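Local coordinates for protein Cif (Cell cycle inhibiting factor) (Escherichia coli, PDB 3EFY) that deamidates a glutamine side chain of host NEDD8 to glutamate, thereby shutting down cullin-RING ubiquitin ligases and inhibiting the host cell cycle, at residues A[10-22]-A[56-69]. Sequence-based numbering, arbitrary orientation.
Sequences CGVTANAIMKLFL and VLRVNDGALGHAYI
Cys-10 and His-66, the catalytic cysteine and histidine of this deamidase, meet where helix 10-22 begins against strand 66-69. SG of Cys-10 sits at the edge of the imidazole, 3.8 Å from His-66 ND1, while the sulfur accepts a weak hydrogen bond from Ala-67 N (3.4 Å). A chi1 of 56° sets the sulfur between the backbone N and the carbonyl carbon of Cys-10, turned toward the strand. One water donates to both Cys-10 O and Ala-67 O, bridging the first helical turn and the strand. Gly-11 and Ala-14 let the helix lie close, CA of Gly-11 4.1 Å from Ala-67 CB. In this C-terminal catalytic part of Cif, a cysteine starting a helix packed on an antiparallel sheet, with the histidine on a strand, is the papain-like arrangement of clan CA. Farther along, the single oxygen OD1 of Asn-15 takes two bonds from Arg-58: NE (2.8 Å) arrives almost in line with the C=O bond (171°), NH2 (3.0 Å) from above the amide plane. Together they fix the guanidinium, with Ala-14 CB over one face. The folded chain of Met-18 lays SD 3.7 Å from both Val-56 CG2 and Ile-69 CD1. Ile-17 CG2 packs on Ile-69 CG1, and Leu-22 CD2 meets Val-56 CG1 tip to tip at 3.9 Å. Beyond these, Phe-164 of strand 159-166 touches Met-18 and Leu-22, and His-66 NE2 is hydrogen-bonded to Gln-86, the third active-site residue.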
ATOM      1  N   CYS A  10       5.854 -14.321   5.762  1.00 23.10           N
ATOM      2  CA  CYS A  10       4.464 -14.363   6.227  1.00 22.35           C
ATOM      3  C   CYS A  10       4.080 -13.033   6.881  1.00 21.44           C
ATOM      4  O   CYS A  10       2.920 -12.545   6.694  1.00 20.31           O
ATOM      5  CB  CYS A  10       4.175 -15.499   7.178  1.00 22.85           C
ATOM      6  SG  CYS A  10       5.203 -15.591   8.655  1.00 26.36           S
ATOM      7  N   GLY A  11       4.994 -12.457   7.653  1.00 22.21           N
ATOM      8  CA  GLY A  11       4.696 -11.206   8.367  1.00 21.23           C
ATOM      9  C   GLY A  11       4.590  -9.984   7.466  1.00 20.21           C
ATOM     10  O   GLY A  11       3.737  -9.097   7.675  1.00 19.10           O
ATOM     11  N   VAL A  12       5.442  -9.920   6.438  1.00 19.96           N
ATOM     12  CA  VAL A  12       5.380  -8.883   5.426  1.00 20.98           C
ATOM     13  C   VAL A  12       4.061  -8.961   4.639  1.00 20.23           C
ATOM     14  O   VAL A  12       3.393  -7.931   4.449  1.00 20.44           O
ATOM     15  CB  VAL A  12       6.614  -8.948   4.534  1.00 21.46           C
ATOM     16  CG1 VAL A  12       6.450  -8.089   3.349  1.00 21.83           C
ATOM     17  CG2 VAL A  12       7.843  -8.514   5.371  1.00 25.78           C
ATOM     18  N   THR A  13       3.660 -10.163   4.245  1.00 20.04           N
ATOM     19  CA  THR A  13       2.368 -10.363   3.592  1.00 19.94           C
ATOM     20  C   THR A  13       1.232  -9.915   4.487  1.00 18.40           C
ATOM     21  O   THR A  13       0.358  -9.150   4.045  1.00 18.55           O
ATOM     22  CB  THR A  13       2.199 -11.830   3.217  1.00 19.31           C
ATOM     23  OG1 THR A  13       3.206 -12.146   2.228  1.00 21.71           O
ATOM     24  CG2 THR A  13       0.817 -12.090   2.630  1.00 21.09           C
ATOM     25  N   ALA A  14       1.262 -10.354   5.721  1.00 17.32           N
ATOM     26  CA  ALA A  14       0.206  -9.964   6.684  1.00 18.25           C
ATOM     27  C   ALA A  14       0.101  -8.458   6.831  1.00 17.89           C
ATOM     28  O   ALA A  14      -1.004  -7.883   6.833  1.00 17.68           O
ATOM     29  CB  ALA A  14       0.443 -10.599   8.037  1.00 19.13           C
ATOM     30  N   ASN A  15       1.247  -7.789   7.027  1.00 17.18           N
ATOM     31  CA  ASN A  15       1.203  -6.346   7.212  1.00 17.80           C
ATOM     32  C   ASN A  15       0.655  -5.608   5.994  1.00 19.36           C
ATOM     33  O   ASN A  15      -0.080  -4.633   6.113  1.00 19.34           O
ATOM     34  CB  ASN A  15       2.616  -5.833   7.490  1.00 18.63           C
ATOM     35  CG  ASN A  15       3.186  -6.314   8.786  1.00 19.23           C
ATOM     36  OD1 ASN A  15       2.496  -6.868   9.645  1.00 21.37           O
ATOM     37  ND2 ASN A  15       4.500  -6.032   8.982  1.00 20.81           N
ATOM     38  N   ALA A  16       0.993  -6.092   4.789  1.00 18.28           N
ATOM     39  CA  ALA A  16       0.538  -5.496   3.568  1.00 18.87           C
ATOM     40  C   ALA A  16      -0.984  -5.662   3.385  1.00 19.14           C
ATOM     41  O   ALA A  16      -1.641  -4.779   2.873  1.00 19.20           O
ATOM     42  CB  ALA A  16       1.286  -6.088   2.399  1.00 19.78           C
ATOM     43  N   ILE A  17      -1.493  -6.805   3.771  1.00 18.37           N
ATOM     44  CA  ILE A  17      -2.920  -7.069   3.749  1.00 17.99           C
ATOM     45  C   ILE A  17      -3.665  -6.147   4.716  1.00 18.41           C
ATOM     46  O   ILE A  17      -4.710  -5.557   4.347  1.00 18.74           O
ATOM     47  CB  ILE A  17      -3.249  -8.526   4.030  1.00 17.67           C
ATOM     48  CG1 ILE A  17      -2.686  -9.444   2.946  1.00 18.78           C
ATOM     49  CG2 ILE A  17      -4.785  -8.699   4.117  1.00 18.13           C
ATOM     50  CD1 ILE A  17      -2.674 -10.876   3.345  1.00 20.22           C
ATOM     51  N   MET A  18      -3.119  -5.919   5.916  1.00 18.38           N
ATOM     52  CA  MET A  18      -3.720  -4.948   6.828  1.00 18.74           C
ATOM     53  C   MET A  18      -3.794  -3.559   6.184  1.00 19.38           C
ATOM     54  O   MET A  18      -4.819  -2.875   6.307  1.00 18.66           O
ATOM     55  CB  MET A  18      -2.961  -4.890   8.157  1.00 18.13           C
ATOM     56  CG  MET A  18      -3.015  -6.181   8.935  1.00 19.36           C
ATOM     57  SD  MET A  18      -4.663  -6.680   9.476  1.00 19.60           S
ATOM     58  CE  MET A  18      -4.891  -5.593  10.917  1.00 21.95           C
ATOM     59  N   LYS A  19      -2.736  -3.148   5.486  1.00 17.86           N
ATOM     60  CA  LYS A  19      -2.742  -1.836   4.805  1.00 19.22           C
ATOM     61  C   LYS A  19      -3.858  -1.787   3.736  1.00 19.77           C
ATOM     62  O   LYS A  19      -4.567  -0.769   3.594  1.00 20.08           O
ATOM     63  CB  LYS A  19      -1.395  -1.534   4.163  1.00 19.93           C
ATOM     64  CG  LYS A  19      -0.275  -1.348   5.184  1.00 22.32           C
ATOM     65  CD  LYS A  19       1.035  -0.972   4.483  1.00 27.36           C
ATOM     66  CE  LYS A  19       2.209  -0.791   5.491  1.00 31.46           C
ATOM     67  NZ  LYS A  19       3.555  -0.721   4.772  1.00 32.71           N
ATOM     68  N   LEU A  20      -4.022  -2.881   2.999  1.00 19.92           N
ATOM     69  CA  LEU A  20      -5.088  -2.946   1.993  1.00 20.85           C
ATOM     70  C   LEU A  20      -6.453  -2.756   2.598  1.00 20.88           C
ATOM     71  O   LEU A  20      -7.320  -2.086   2.025  1.00 22.07           O
ATOM     72  CB  LEU A  20      -5.049  -4.289   1.214  1.00 21.51           C
ATOM     73  CG  LEU A  20      -3.897  -4.343   0.200  1.00 27.84           C
ATOM     74  CD1 LEU A  20      -3.803  -5.753  -0.377  1.00 30.43           C
ATOM     75  CD2 LEU A  20      -4.068  -3.334  -0.958  1.00 32.13           C
ATOM     76  N   PHE A  21      -6.694  -3.374   3.748  1.00 19.03           N
ATOM     77  CA  PHE A  21      -8.008  -3.231   4.391  1.00 18.81           C
ATOM     78  C   PHE A  21      -8.246  -1.873   5.018  1.00 20.41           C
ATOM     79  O   PHE A  21      -9.382  -1.412   5.059  1.00 21.53           O
ATOM     80  CB  PHE A  21      -8.233  -4.296   5.451  1.00 18.56           C
ATOM     81  CG  PHE A  21      -8.734  -5.615   4.869  1.00 20.35           C
ATOM     82  CD1 PHE A  21     -10.082  -5.895   4.743  1.00 22.41           C
ATOM     83  CD2 PHE A  21      -7.856  -6.554   4.362  1.00 21.44           C
ATOM     84  CE1 PHE A  21     -10.525  -7.078   4.165  1.00 23.78           C
ATOM     85  CE2 PHE A  21      -8.302  -7.711   3.801  1.00 23.09           C
ATOM     86  CZ  PHE A  21      -9.633  -7.992   3.686  1.00 23.95           C
ATOM     87  N   LEU A  22      -7.199  -1.281   5.564  1.00 18.68           N
ATOM     88  CA  LEU A  22      -7.307  -0.160   6.514  1.00 18.79           C
ATOM     89  C   LEU A  22      -6.847   1.204   6.062  1.00 20.49           C
ATOM     90  O   LEU A  22      -7.352   2.217   6.591  1.00 21.40           O
ATOM     91  CB  LEU A  22      -6.572  -0.510   7.797  1.00 19.12           C
ATOM     92  CG  LEU A  22      -7.025  -1.795   8.473  1.00 18.30           C
ATOM     93  CD1 LEU A  22      -6.140  -2.188   9.700  1.00 20.11           C
ATOM     94  CD2 LEU A  22      -8.507  -1.723   8.915  1.00 20.62           C
ATOM     95  N   VAL A  56     -10.954  -7.052  10.628  1.00 18.97           N
ATOM     96  CA  VAL A  56      -9.770  -7.823  10.224  1.00 18.85           C
ATOM     97  C   VAL A  56      -8.881  -8.046  11.441  1.00 18.91           C
ATOM     98  O   VAL A  56      -8.658  -7.115  12.242  1.00 17.51           O
ATOM     99  CB  VAL A  56      -9.072  -7.109   9.046  1.00 20.19           C
ATOM    100  CG1 VAL A  56      -8.613  -5.650   9.324  1.00 20.07           C
ATOM    101  CG2 VAL A  56      -7.981  -7.947   8.556  1.00 23.75           C
ATOM    102  N   LEU A  57      -8.392  -9.267  11.579  1.00 17.66           N
ATOM    103  CA  LEU A  57      -7.591  -9.720  12.674  1.00 17.24           C
ATOM    104  C   LEU A  57      -6.230 -10.163  12.174  1.00 18.33           C
ATOM    105  O   LEU A  57      -6.130 -11.125  11.357  1.00 18.41           O
ATOM    106  CB  LEU A  57      -8.280 -10.875  13.382  1.00 17.09           C
ATOM    107  CG  LEU A  57      -7.607 -11.543  14.546  1.00 18.63           C
ATOM    108  CD1 LEU A  57      -7.600 -10.621  15.800  1.00 19.19           C
ATOM    109  CD2 LEU A  57      -8.353 -12.856  14.895  1.00 21.25           C
ATOM    110  N   ARG A  58      -5.178  -9.468  12.649  1.00 17.19           N
ATOM    111  CA  ARG A  58      -3.806  -9.910  12.344  1.00 16.22           C
ATOM    112  C   ARG A  58      -3.317 -10.815  13.453  1.00 16.35           C
ATOM    113  O   ARG A  58      -3.382 -10.452  14.627  1.00 17.80           O
ATOM    114  CB  ARG A  58      -2.846  -8.723  12.198  1.00 16.33           C
ATOM    115  CG  ARG A  58      -1.489  -9.177  11.666  1.00 16.60           C
ATOM    116  CD  ARG A  58      -0.469  -8.096  11.899  1.00 17.32           C
ATOM    117  NE  ARG A  58       0.827  -8.386  11.277  1.00 18.84           N
ATOM    118  CZ  ARG A  58       1.701  -9.303  11.694  1.00 19.05           C
ATOM    119  NH1 ARG A  58       1.437 -10.079  12.729  1.00 19.09           N
ATOM    120  NH2 ARG A  58       2.854  -9.456  11.044  1.00 19.57           N
ATOM    121  N   VAL A  59      -2.901 -12.034  13.102  1.00 16.30           N
ATOM    122  CA  VAL A  59      -2.435 -13.012  14.037  1.00 16.57           C
ATOM    123  C   VAL A  59      -0.932 -13.237  13.956  1.00 17.65           C
ATOM    124  O   VAL A  59      -0.414 -13.581  12.904  1.00 18.46           O
ATOM    125  CB  VAL A  59      -3.080 -14.409  13.782  1.00 17.07           C
ATOM    126  CG1 VAL A  59      -2.693 -15.379  14.900  1.00 16.30           C
ATOM    127  CG2 VAL A  59      -4.640 -14.250  13.644  1.00 17.05           C
ATOM    128  N   ASN A  60      -0.273 -13.072  15.088  1.00 18.99           N
ATOM    129  CA  ASN A  60       1.165 -13.405  15.248  1.00 19.52           C
ATOM    130  C   ASN A  60       1.166 -14.660  16.108  1.00 20.26           C
ATOM    131  O   ASN A  60       0.901 -14.620  17.316  1.00 20.28           O
ATOM    132  CB  ASN A  60       1.875 -12.211  15.916  1.00 19.82           C
ATOM    133  CG  ASN A  60       3.231 -11.916  15.363  1.00 25.82           C
ATOM    134  OD1 ASN A  60       4.149 -11.655  16.188  1.00 38.51           O
ATOM    135  ND2 ASN A  60       3.423 -11.853  14.032  1.00 21.65           N
ATOM    136  N   ASP A  61       1.315 -15.810  15.444  1.00 20.04           N
ATOM    137  CA  ASP A  61       1.207 -17.108  16.063  1.00 20.79           C
ATOM    138  C   ASP A  61       2.606 -17.642  16.367  1.00 22.57           C
ATOM    139  O   ASP A  61       3.253 -18.213  15.519  1.00 22.40           O
ATOM    140  CB  ASP A  61       0.417 -18.009  15.095  1.00 19.91           C
ATOM    141  CG  ASP A  61       0.067 -19.374  15.625  1.00 22.68           C
ATOM    142  OD1 ASP A  61       0.724 -19.888  16.546  1.00 21.63           O
ATOM    143  OD2 ASP A  61      -0.908 -19.958  15.038  1.00 21.77           O
ATOM    144  N   GLY A  62       3.001 -17.470  17.638  1.00 24.80           N
ATOM    145  CA  GLY A  62       4.357 -17.779  18.080  1.00 26.09           C
ATOM    146  C   GLY A  62       4.601 -19.280  18.070  1.00 26.67           C
ATOM    147  O   GLY A  62       5.701 -19.744  17.695  1.00 28.63           O
ATOM    148  N   ALA A  63       3.606 -20.050  18.497  1.00 26.30           N
ATOM    149  CA  ALA A  63       3.759 -21.512  18.589  1.00 26.84           C
ATOM    150  C   ALA A  63       3.874 -22.176  17.212  1.00 26.41           C
ATOM    151  O   ALA A  63       4.765 -23.029  16.958  1.00 26.79           O
ATOM    152  CB  ALA A  63       2.597 -22.085  19.381  1.00 27.63           C
ATOM    153  N   LEU A  64       3.001 -21.778  16.276  1.00 25.29           N
ATOM    154  CA  LEU A  64       3.071 -22.253  14.921  1.00 24.30           C
ATOM    155  C   LEU A  64       4.247 -21.642  14.183  1.00 24.15           C
ATOM    156  O   LEU A  64       4.714 -22.206  13.190  1.00 25.40           O
ATOM    157  CB  LEU A  64       1.764 -21.967  14.172  1.00 23.94           C
ATOM    158  CG  LEU A  64       1.480 -22.725  12.870  1.00 26.17           C
ATOM    159  CD1 LEU A  64       1.381 -24.215  13.098  1.00 27.22           C
ATOM    160  CD2 LEU A  64       0.234 -22.203  12.155  1.00 23.04           C
ATOM    161  N   GLY A  65       4.742 -20.489  14.665  1.00 24.43           N
ATOM    162  CA  GLY A  65       5.778 -19.722  14.030  1.00 24.40           C
ATOM    163  C   GLY A  65       5.326 -19.121  12.706  1.00 23.84           C
ATOM    164  O   GLY A  65       5.964 -19.256  11.671  1.00 24.46           O
ATOM    165  N   HIS A  66       4.215 -18.386  12.737  1.00 22.18           N
ATOM    166  CA  HIS A  66       3.566 -18.029  11.520  1.00 20.91           C
ATOM    167  C   HIS A  66       2.667 -16.787  11.780  1.00 18.90           C
ATOM    168  O   HIS A  66       2.284 -16.570  12.906  1.00 23.60           O
ATOM    169  CB  HIS A  66       2.702 -19.223  11.119  1.00 21.60           C
ATOM    170  CG  HIS A  66       2.085 -19.077   9.778  1.00 22.35           C
ATOM    171  ND1 HIS A  66       2.738 -18.444   8.745  1.00 24.04           N
ATOM    172  CD2 HIS A  66       0.889 -19.496   9.281  1.00 23.47           C
ATOM    173  CE1 HIS A  66       1.931 -18.415   7.701  1.00 21.32           C
ATOM    174  NE2 HIS A  66       0.830 -19.093   7.978  1.00 19.65           N
ATOM    175  N   ALA A  67       2.526 -15.939  10.792  1.00 19.34           N
ATOM    176  CA  ALA A  67       1.575 -14.809  10.858  1.00 18.30           C
ATOM    177  C   ALA A  67       0.573 -14.890   9.719  1.00 18.63           C
ATOM    178  O   ALA A  67       0.883 -15.353   8.623  1.00 17.93           O
ATOM    179  CB  ALA A  67       2.328 -13.467  10.795  1.00 20.02           C
ATOM    180  N   TYR A  68      -0.647 -14.382   9.946  1.00 16.74           N
ATOM    181  CA  TYR A  68      -1.712 -14.538   8.962  1.00 16.40           C
ATOM    182  C   TYR A  68      -2.893 -13.632   9.332  1.00 16.94           C
ATOM    183  O   TYR A  68      -2.903 -13.081  10.422  1.00 17.54           O
ATOM    184  CB  TYR A  68      -2.154 -16.017   8.848  1.00 16.57           C
ATOM    185  CG  TYR A  68      -2.366 -16.729  10.121  1.00 15.07           C
ATOM    186  CD1 TYR A  68      -3.619 -16.753  10.746  1.00 17.23           C
ATOM    187  CD2 TYR A  68      -1.322 -17.371  10.826  1.00 17.75           C
ATOM    188  CE1 TYR A  68      -3.815 -17.441  11.946  1.00 17.52           C
ATOM    189  CE2 TYR A  68      -1.521 -17.979  12.000  1.00 17.45           C
ATOM    190  CZ  TYR A  68      -2.759 -18.024  12.605  1.00 16.17           C
ATOM    191  OH  TYR A  68      -2.913 -18.703  13.799  1.00 19.00           O
ATOM    192  N   ILE A  69      -3.855 -13.520   8.427  1.00 16.19           N
ATOM    193  CA  ILE A  69      -5.006 -12.578   8.576  1.00 16.59           C
ATOM    194  C   ILE A  69      -6.293 -13.390   8.647  1.00 17.33           C
ATOM    195  O   ILE A  69      -6.480 -14.301   7.839  1.00 17.19           O
ATOM    196  CB  ILE A  69      -5.087 -11.645   7.414  1.00 16.50           C
ATOM    197  CG1 ILE A  69      -3.804 -10.802   7.200  1.00 19.42           C
ATOM    198  CG2 ILE A  69      -6.301 -10.704   7.596  1.00 17.86           C
ATOM    199  CD1 ILE A  69      -3.381 -10.024   8.430  1.00 20.50           C
TER
HETATM  200  O   HOH W   1       0.771 -14.346   5.999  1.00 18.22           O